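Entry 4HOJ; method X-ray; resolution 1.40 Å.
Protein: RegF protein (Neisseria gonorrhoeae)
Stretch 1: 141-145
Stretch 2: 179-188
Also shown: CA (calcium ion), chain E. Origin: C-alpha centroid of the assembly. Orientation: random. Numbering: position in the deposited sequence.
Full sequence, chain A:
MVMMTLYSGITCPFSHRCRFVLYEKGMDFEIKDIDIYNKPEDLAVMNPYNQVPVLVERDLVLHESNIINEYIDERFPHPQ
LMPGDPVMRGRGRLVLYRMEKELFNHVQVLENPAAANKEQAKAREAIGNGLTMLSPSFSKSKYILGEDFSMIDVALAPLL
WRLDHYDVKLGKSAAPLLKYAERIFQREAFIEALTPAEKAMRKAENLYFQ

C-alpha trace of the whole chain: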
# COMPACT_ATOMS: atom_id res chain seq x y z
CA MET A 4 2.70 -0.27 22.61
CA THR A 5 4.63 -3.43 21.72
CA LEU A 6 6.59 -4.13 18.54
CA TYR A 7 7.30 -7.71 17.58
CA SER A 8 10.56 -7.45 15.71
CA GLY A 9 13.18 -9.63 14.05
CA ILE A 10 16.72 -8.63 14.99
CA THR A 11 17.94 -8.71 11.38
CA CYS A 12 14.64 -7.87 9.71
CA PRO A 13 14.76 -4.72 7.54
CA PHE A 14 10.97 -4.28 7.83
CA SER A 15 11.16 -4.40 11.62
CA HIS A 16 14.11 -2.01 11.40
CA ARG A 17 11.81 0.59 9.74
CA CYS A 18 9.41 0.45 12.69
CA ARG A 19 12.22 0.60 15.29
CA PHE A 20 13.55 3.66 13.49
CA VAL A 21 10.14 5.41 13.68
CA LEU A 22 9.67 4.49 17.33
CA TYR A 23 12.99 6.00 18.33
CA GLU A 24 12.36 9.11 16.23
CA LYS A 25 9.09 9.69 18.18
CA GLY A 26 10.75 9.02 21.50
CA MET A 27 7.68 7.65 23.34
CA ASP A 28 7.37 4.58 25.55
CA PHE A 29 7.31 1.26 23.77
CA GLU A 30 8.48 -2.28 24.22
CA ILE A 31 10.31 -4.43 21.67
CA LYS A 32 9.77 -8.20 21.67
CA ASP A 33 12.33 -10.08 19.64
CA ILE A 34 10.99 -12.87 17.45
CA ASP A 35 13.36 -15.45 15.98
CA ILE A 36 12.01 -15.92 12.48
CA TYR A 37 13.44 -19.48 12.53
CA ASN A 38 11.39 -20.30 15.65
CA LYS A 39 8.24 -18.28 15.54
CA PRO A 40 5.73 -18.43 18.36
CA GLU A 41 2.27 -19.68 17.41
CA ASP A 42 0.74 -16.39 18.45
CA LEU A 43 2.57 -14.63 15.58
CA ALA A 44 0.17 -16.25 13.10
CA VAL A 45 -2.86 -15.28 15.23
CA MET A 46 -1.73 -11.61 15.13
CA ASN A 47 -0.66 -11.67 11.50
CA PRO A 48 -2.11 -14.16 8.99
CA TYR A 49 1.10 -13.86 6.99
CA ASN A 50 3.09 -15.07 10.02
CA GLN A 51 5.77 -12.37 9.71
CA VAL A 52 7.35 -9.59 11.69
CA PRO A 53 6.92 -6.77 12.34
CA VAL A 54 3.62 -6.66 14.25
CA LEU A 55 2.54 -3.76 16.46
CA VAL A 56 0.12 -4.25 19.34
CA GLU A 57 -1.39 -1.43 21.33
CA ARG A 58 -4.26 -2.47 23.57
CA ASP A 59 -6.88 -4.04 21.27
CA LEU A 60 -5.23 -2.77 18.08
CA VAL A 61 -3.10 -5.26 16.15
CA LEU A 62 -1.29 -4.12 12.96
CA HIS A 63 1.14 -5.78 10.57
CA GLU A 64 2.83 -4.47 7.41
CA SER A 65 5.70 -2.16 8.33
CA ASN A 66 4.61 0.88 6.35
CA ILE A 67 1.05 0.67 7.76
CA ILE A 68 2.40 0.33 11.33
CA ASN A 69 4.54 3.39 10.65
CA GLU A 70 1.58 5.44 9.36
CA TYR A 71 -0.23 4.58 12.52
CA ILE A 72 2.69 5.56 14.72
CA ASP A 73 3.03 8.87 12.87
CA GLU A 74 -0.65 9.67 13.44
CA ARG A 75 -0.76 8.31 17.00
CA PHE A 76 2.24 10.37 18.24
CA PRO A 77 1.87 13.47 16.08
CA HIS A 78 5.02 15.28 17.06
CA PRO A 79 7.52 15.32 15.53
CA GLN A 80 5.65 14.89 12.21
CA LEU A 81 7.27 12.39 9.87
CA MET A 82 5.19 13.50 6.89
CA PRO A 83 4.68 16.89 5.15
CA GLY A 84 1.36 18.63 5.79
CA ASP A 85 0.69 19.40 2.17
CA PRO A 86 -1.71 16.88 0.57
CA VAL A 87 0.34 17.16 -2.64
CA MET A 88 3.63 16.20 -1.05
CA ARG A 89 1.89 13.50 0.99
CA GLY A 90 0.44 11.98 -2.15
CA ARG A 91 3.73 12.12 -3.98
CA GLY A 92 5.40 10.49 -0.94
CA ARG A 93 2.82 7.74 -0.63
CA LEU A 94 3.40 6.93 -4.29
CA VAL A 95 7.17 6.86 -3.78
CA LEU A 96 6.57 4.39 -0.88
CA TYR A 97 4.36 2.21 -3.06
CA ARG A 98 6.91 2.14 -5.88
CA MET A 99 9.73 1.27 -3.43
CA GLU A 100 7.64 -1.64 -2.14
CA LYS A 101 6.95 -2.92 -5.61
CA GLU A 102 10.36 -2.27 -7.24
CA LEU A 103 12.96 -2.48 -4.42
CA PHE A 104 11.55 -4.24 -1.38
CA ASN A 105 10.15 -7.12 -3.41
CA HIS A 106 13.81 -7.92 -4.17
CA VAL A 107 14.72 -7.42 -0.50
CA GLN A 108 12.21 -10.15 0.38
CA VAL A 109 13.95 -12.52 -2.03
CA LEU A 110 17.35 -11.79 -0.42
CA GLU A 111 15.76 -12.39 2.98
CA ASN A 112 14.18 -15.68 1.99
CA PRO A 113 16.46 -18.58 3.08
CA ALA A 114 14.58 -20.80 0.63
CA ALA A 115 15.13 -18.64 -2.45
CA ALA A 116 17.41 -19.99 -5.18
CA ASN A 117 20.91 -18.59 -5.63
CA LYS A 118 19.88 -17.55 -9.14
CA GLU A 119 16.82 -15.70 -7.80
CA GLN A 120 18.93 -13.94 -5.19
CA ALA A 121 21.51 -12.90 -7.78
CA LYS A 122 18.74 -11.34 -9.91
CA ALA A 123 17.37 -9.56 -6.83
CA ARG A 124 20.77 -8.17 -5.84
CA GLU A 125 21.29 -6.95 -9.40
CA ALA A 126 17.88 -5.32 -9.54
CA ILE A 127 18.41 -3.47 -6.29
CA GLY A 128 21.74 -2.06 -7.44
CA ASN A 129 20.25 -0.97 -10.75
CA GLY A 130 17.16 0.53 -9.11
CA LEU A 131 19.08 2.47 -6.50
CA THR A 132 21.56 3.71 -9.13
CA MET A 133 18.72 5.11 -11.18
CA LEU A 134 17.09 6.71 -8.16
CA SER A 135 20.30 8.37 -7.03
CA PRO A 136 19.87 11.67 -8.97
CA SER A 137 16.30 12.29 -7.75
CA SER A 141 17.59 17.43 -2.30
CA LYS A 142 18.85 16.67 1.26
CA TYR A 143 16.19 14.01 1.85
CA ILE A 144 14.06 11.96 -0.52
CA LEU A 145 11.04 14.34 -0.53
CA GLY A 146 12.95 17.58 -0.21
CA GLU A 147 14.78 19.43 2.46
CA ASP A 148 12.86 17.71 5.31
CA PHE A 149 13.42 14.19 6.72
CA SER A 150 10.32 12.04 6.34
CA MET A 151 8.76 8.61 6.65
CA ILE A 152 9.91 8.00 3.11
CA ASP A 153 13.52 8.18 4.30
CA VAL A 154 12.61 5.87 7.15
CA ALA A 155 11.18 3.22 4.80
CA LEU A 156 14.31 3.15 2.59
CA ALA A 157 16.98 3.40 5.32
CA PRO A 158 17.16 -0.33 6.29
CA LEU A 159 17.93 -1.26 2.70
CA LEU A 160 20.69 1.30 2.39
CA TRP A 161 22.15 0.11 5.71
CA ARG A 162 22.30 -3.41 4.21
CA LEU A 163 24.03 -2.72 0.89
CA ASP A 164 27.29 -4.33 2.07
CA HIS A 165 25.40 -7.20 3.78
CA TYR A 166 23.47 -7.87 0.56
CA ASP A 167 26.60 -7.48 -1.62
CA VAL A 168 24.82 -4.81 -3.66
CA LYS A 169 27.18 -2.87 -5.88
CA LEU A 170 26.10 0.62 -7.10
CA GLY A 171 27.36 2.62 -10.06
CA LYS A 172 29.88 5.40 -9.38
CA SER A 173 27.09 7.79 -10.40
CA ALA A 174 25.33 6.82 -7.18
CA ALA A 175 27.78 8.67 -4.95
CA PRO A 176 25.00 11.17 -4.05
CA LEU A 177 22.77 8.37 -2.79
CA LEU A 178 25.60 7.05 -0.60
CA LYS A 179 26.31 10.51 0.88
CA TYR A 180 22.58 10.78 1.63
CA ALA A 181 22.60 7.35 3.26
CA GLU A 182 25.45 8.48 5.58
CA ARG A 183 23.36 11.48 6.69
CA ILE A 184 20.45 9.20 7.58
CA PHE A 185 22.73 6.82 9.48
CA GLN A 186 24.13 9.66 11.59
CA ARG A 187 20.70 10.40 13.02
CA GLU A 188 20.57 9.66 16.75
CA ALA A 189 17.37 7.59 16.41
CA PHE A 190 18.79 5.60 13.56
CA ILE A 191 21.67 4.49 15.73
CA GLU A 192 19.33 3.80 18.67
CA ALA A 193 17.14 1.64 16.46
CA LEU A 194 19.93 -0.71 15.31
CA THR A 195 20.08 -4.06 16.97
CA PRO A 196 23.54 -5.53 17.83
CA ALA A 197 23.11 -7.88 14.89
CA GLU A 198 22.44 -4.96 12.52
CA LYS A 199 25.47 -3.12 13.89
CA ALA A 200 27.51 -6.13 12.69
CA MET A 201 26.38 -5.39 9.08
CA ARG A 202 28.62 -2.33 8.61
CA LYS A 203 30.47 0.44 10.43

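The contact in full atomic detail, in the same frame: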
# COMPACT_ATOMS: atom_id res chain seq x y z
N SER A 141 18.05 17.04 -3.62
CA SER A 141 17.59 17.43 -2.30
C SER A 141 18.28 16.65 -1.15
O SER A 141 18.83 15.56 -1.35
CB SER A 141 16.09 17.25 -2.21
OG SER A 141 15.44 18.40 -2.72
N LYS A 142 18.21 17.22 0.06
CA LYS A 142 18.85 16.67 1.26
C LYS A 142 18.22 15.34 1.64
O LYS A 142 18.92 14.40 2.03
CB LYS A 142 18.75 17.64 2.44
CG LYS A 142 19.55 17.27 3.72
CD LYS A 142 19.81 18.53 4.61
CE LYS A 142 20.30 18.18 6.04
NZ LYS A 142 19.20 18.31 7.07
N TYR A 143 16.89 15.25 1.52
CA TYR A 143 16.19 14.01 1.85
C TYR A 143 15.36 13.62 0.64
O TYR A 143 15.26 14.39 -0.33
CB TYR A 143 15.31 14.20 3.08
CG TYR A 143 16.12 14.61 4.28
CD1 TYR A 143 16.74 13.66 5.06
CD2 TYR A 143 16.25 15.94 4.62
CE1 TYR A 143 17.51 14.04 6.16
CE2 TYR A 143 17.01 16.34 5.72
CZ TYR A 143 17.62 15.37 6.48
OH TYR A 143 18.38 15.72 7.58
N ILE A 144 14.73 12.44 0.67
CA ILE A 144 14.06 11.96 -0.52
C ILE A 144 12.92 12.89 -1.00
O ILE A 144 12.76 13.08 -2.21
CB ILE A 144 13.56 10.51 -0.37
CG1 ILE A 144 14.70 9.60 0.00
CG2 ILE A 144 13.02 9.99 -1.70
CD1 ILE A 144 14.23 8.21 0.26
N LEU A 145 12.15 13.48 -0.09
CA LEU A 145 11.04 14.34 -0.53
C LEU A 145 11.40 15.81 -0.61
O LEU A 145 10.58 16.65 -1.01
CB LEU A 145 9.83 14.19 0.38
CG LEU A 145 9.22 12.79 0.40
CD1 LEU A 145 7.91 12.88 1.16
CD2 LEU A 145 9.00 12.27 -1.02
N LYS A 179 26.09 9.39 -0.04
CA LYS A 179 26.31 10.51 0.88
C LYS A 179 25.02 10.76 1.67
O LYS A 179 25.06 10.95 2.89
CB LYS A 179 26.75 11.76 0.12
CG LYS A 179 26.79 13.02 1.01
CD LYS A 179 27.54 14.18 0.40
CE LYS A 179 27.38 15.43 1.26
NZ LYS A 179 28.42 16.43 0.97
N TYR A 180 23.89 10.75 0.97
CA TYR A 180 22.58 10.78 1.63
C TYR A 180 22.42 9.67 2.67
O TYR A 180 21.97 9.94 3.80
CB TYR A 180 21.43 10.74 0.59
CG TYR A 180 20.11 10.22 1.11
CD1 TYR A 180 19.17 11.07 1.72
CD2 TYR A 180 19.78 8.87 0.98
CE1 TYR A 180 17.97 10.60 2.18
CE2 TYR A 180 18.59 8.40 1.45
CZ TYR A 180 17.69 9.25 2.05
OH TYR A 180 16.49 8.75 2.50
N ALA A 181 22.78 8.44 2.32
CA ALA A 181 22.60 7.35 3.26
C ALA A 181 23.41 7.65 4.52
O ALA A 181 22.91 7.42 5.61
CB ALA A 181 23.04 6.05 2.66
N GLU A 182 24.65 8.11 4.39
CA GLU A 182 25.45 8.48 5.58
C GLU A 182 24.78 9.54 6.47
O GLU A 182 24.86 9.46 7.72
CB GLU A 182 26.88 8.89 5.20
CG GLU A 182 27.68 7.76 4.55
CD GLU A 182 27.65 6.44 5.34
OE1 GLU A 182 27.85 6.43 6.58
OE2 GLU A 182 27.42 5.39 4.69
N ARG A 183 24.11 10.51 5.88
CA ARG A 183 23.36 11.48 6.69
C ARG A 183 22.24 10.81 7.48
O ARG A 183 22.08 11.13 8.65
CB ARG A 183 22.83 12.61 5.83
CG ARG A 183 23.89 13.68 5.59
CD ARG A 183 23.28 14.98 5.09
NE ARG A 183 22.26 14.70 4.07
CZ ARG A 183 22.54 14.56 2.78
NH1 ARG A 183 23.79 14.68 2.34
NH2 ARG A 183 21.57 14.31 1.92
N ILE A 184 21.49 9.89 6.86
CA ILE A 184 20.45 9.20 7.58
C ILE A 184 21.06 8.40 8.74
O ILE A 184 20.52 8.41 9.87
CB ILE A 184 19.71 8.24 6.65
CG1 ILE A 184 19.08 9.03 5.51
CG2 ILE A 184 18.64 7.44 7.44
CD1 ILE A 184 18.12 10.17 5.98
N PHE A 185 22.19 7.74 8.48
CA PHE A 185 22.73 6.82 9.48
C PHE A 185 23.36 7.57 10.66
O PHE A 185 23.55 6.95 11.73
CB PHE A 185 23.81 5.92 8.91
CG PHE A 185 23.39 5.11 7.69
CD1 PHE A 185 22.05 4.69 7.49
CD2 PHE A 185 24.37 4.74 6.77
CE1 PHE A 185 21.76 3.90 6.35
CE2 PHE A 185 24.06 3.98 5.66
CZ PHE A 185 22.73 3.57 5.46
N GLN A 186 23.63 8.87 10.48
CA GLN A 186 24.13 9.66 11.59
C GLN A 186 23.02 10.12 12.51
O GLN A 186 23.29 10.72 13.55
CB GLN A 186 24.92 10.85 11.04
CG GLN A 186 26.21 10.34 10.41
CD GLN A 186 26.97 11.36 9.57
OE1 GLN A 186 26.51 12.49 9.33
NE2 GLN A 186 28.16 10.95 9.11
N ARG A 187 21.76 9.90 12.16
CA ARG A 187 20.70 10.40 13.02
C ARG A 187 20.69 9.58 14.33
O ARG A 187 20.78 8.35 14.33
CB ARG A 187 19.33 10.28 12.36
CG ARG A 187 19.17 11.15 11.11
CD ARG A 187 17.77 11.03 10.50
NE ARG A 187 16.69 11.51 11.40
CZ ARG A 187 16.27 12.77 11.40
NH1 ARG A 187 16.84 13.66 10.61
NH2 ARG A 187 15.32 13.12 12.23
N GLU A 188 20.57 10.28 15.45
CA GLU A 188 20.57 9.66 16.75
C GLU A 188 19.59 8.49 16.82
O GLU A 188 19.91 7.43 17.34
CB GLU A 188 20.20 10.73 17.80
CG GLU A 188 20.19 10.24 19.20
CD GLU A 188 19.93 11.37 20.19
OE1 GLU A 188 18.79 11.87 20.24
OE2 GLU A 188 20.87 11.77 20.91
CA CA E . 26.80 5.18 2.39
O HOH W 1 21.15 14.30 -0.86
O HOH W 2 19.18 13.69 9.12
O HOH W 3 27.05 2.74 2.20

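The centre of this contact is a small cluster of aromatic and branched side chains. Tyr180 and Ile184, one turn apart on the helix, meet Tyr143 and Ile144 from a segment with no regular secondary structure. Tyr180 points its CA-to-CB bond toward the segment, and with chi1 in the t well its ring reaches along Tyr143 to Ile144. CE1 of Tyr180 lies 4.4 Å from CD1 of Tyr143 and 3.9 Å from the CA of Tyr143, so the ring packs on backbone as well as side chain. Ile184 CD1 sits at the edge of the Tyr143 ring, 3.9 Å from Tyr143 CD1; its CA-to-CB bond runs sideways, but the end of the side chain comes nearer. Ile144 closes the cluster, with its CG1 3.6 Å from CZ of Tyr180 and 3.2 Å from the Tyr180 OH. Isoleucine suits both places, since its branched hydrocarbon side chain offers apolar surface to the tyrosine rings and asks for no hydrogen bond.

Tyrosine suits both aromatic positions because it joins a broad apolar surface to a polar tip. Both tyrosines are buried, yet neither hydroxyl is left without a partner: that of Tyr180 is hydrogen-bonded elsewhere in the structure, while that of Tyr143 reaches the polar side of the contact.

There, Lys142 NZ donates a hydrogen bond to Tyr143 OH over 2.8 Å, the long lysine chain, with chi1 to chi3 all t, running out beside its neighbour's ring to the tip. Arg187 NH1 stands 4.0 Å from Tyr143 OH, and a water to one side bridges them, 2.7 Å from Tyr143 OH and accepting a hydrogen bond from Arg187 NH1 at 2.8 Å. Arginine can do this while its other guanidinium nitrogens, NE and NH2, bond elsewhere in the structure.

The one direct hydrogen bond between the stretches comes from Arg183, one turn beyond Lys179 on the helix. Its NH2 donates to Lys142 O at 2.7 Å with an angle of 152°, and the oxygen lies near the guanidinium plane, where the N-H bonds point. A long arginine can reach this carbonyl from the helix. The same oxygen lies at the edge of the Tyr180 ring, 3.4 Å from Tyr180 CD1. Arg183 NH2 also donates to a water, 2.8 Å away, which in turn donates to Ser141 O at 2.7 Å, carrying the contact to its exposed margin. Beside this bond, Lys142 CG packs 3.8 Å from Arg183 NE, a buried nitrogen with no partner in the model. Altogether the two stretches bury 321 Å², both sides summed.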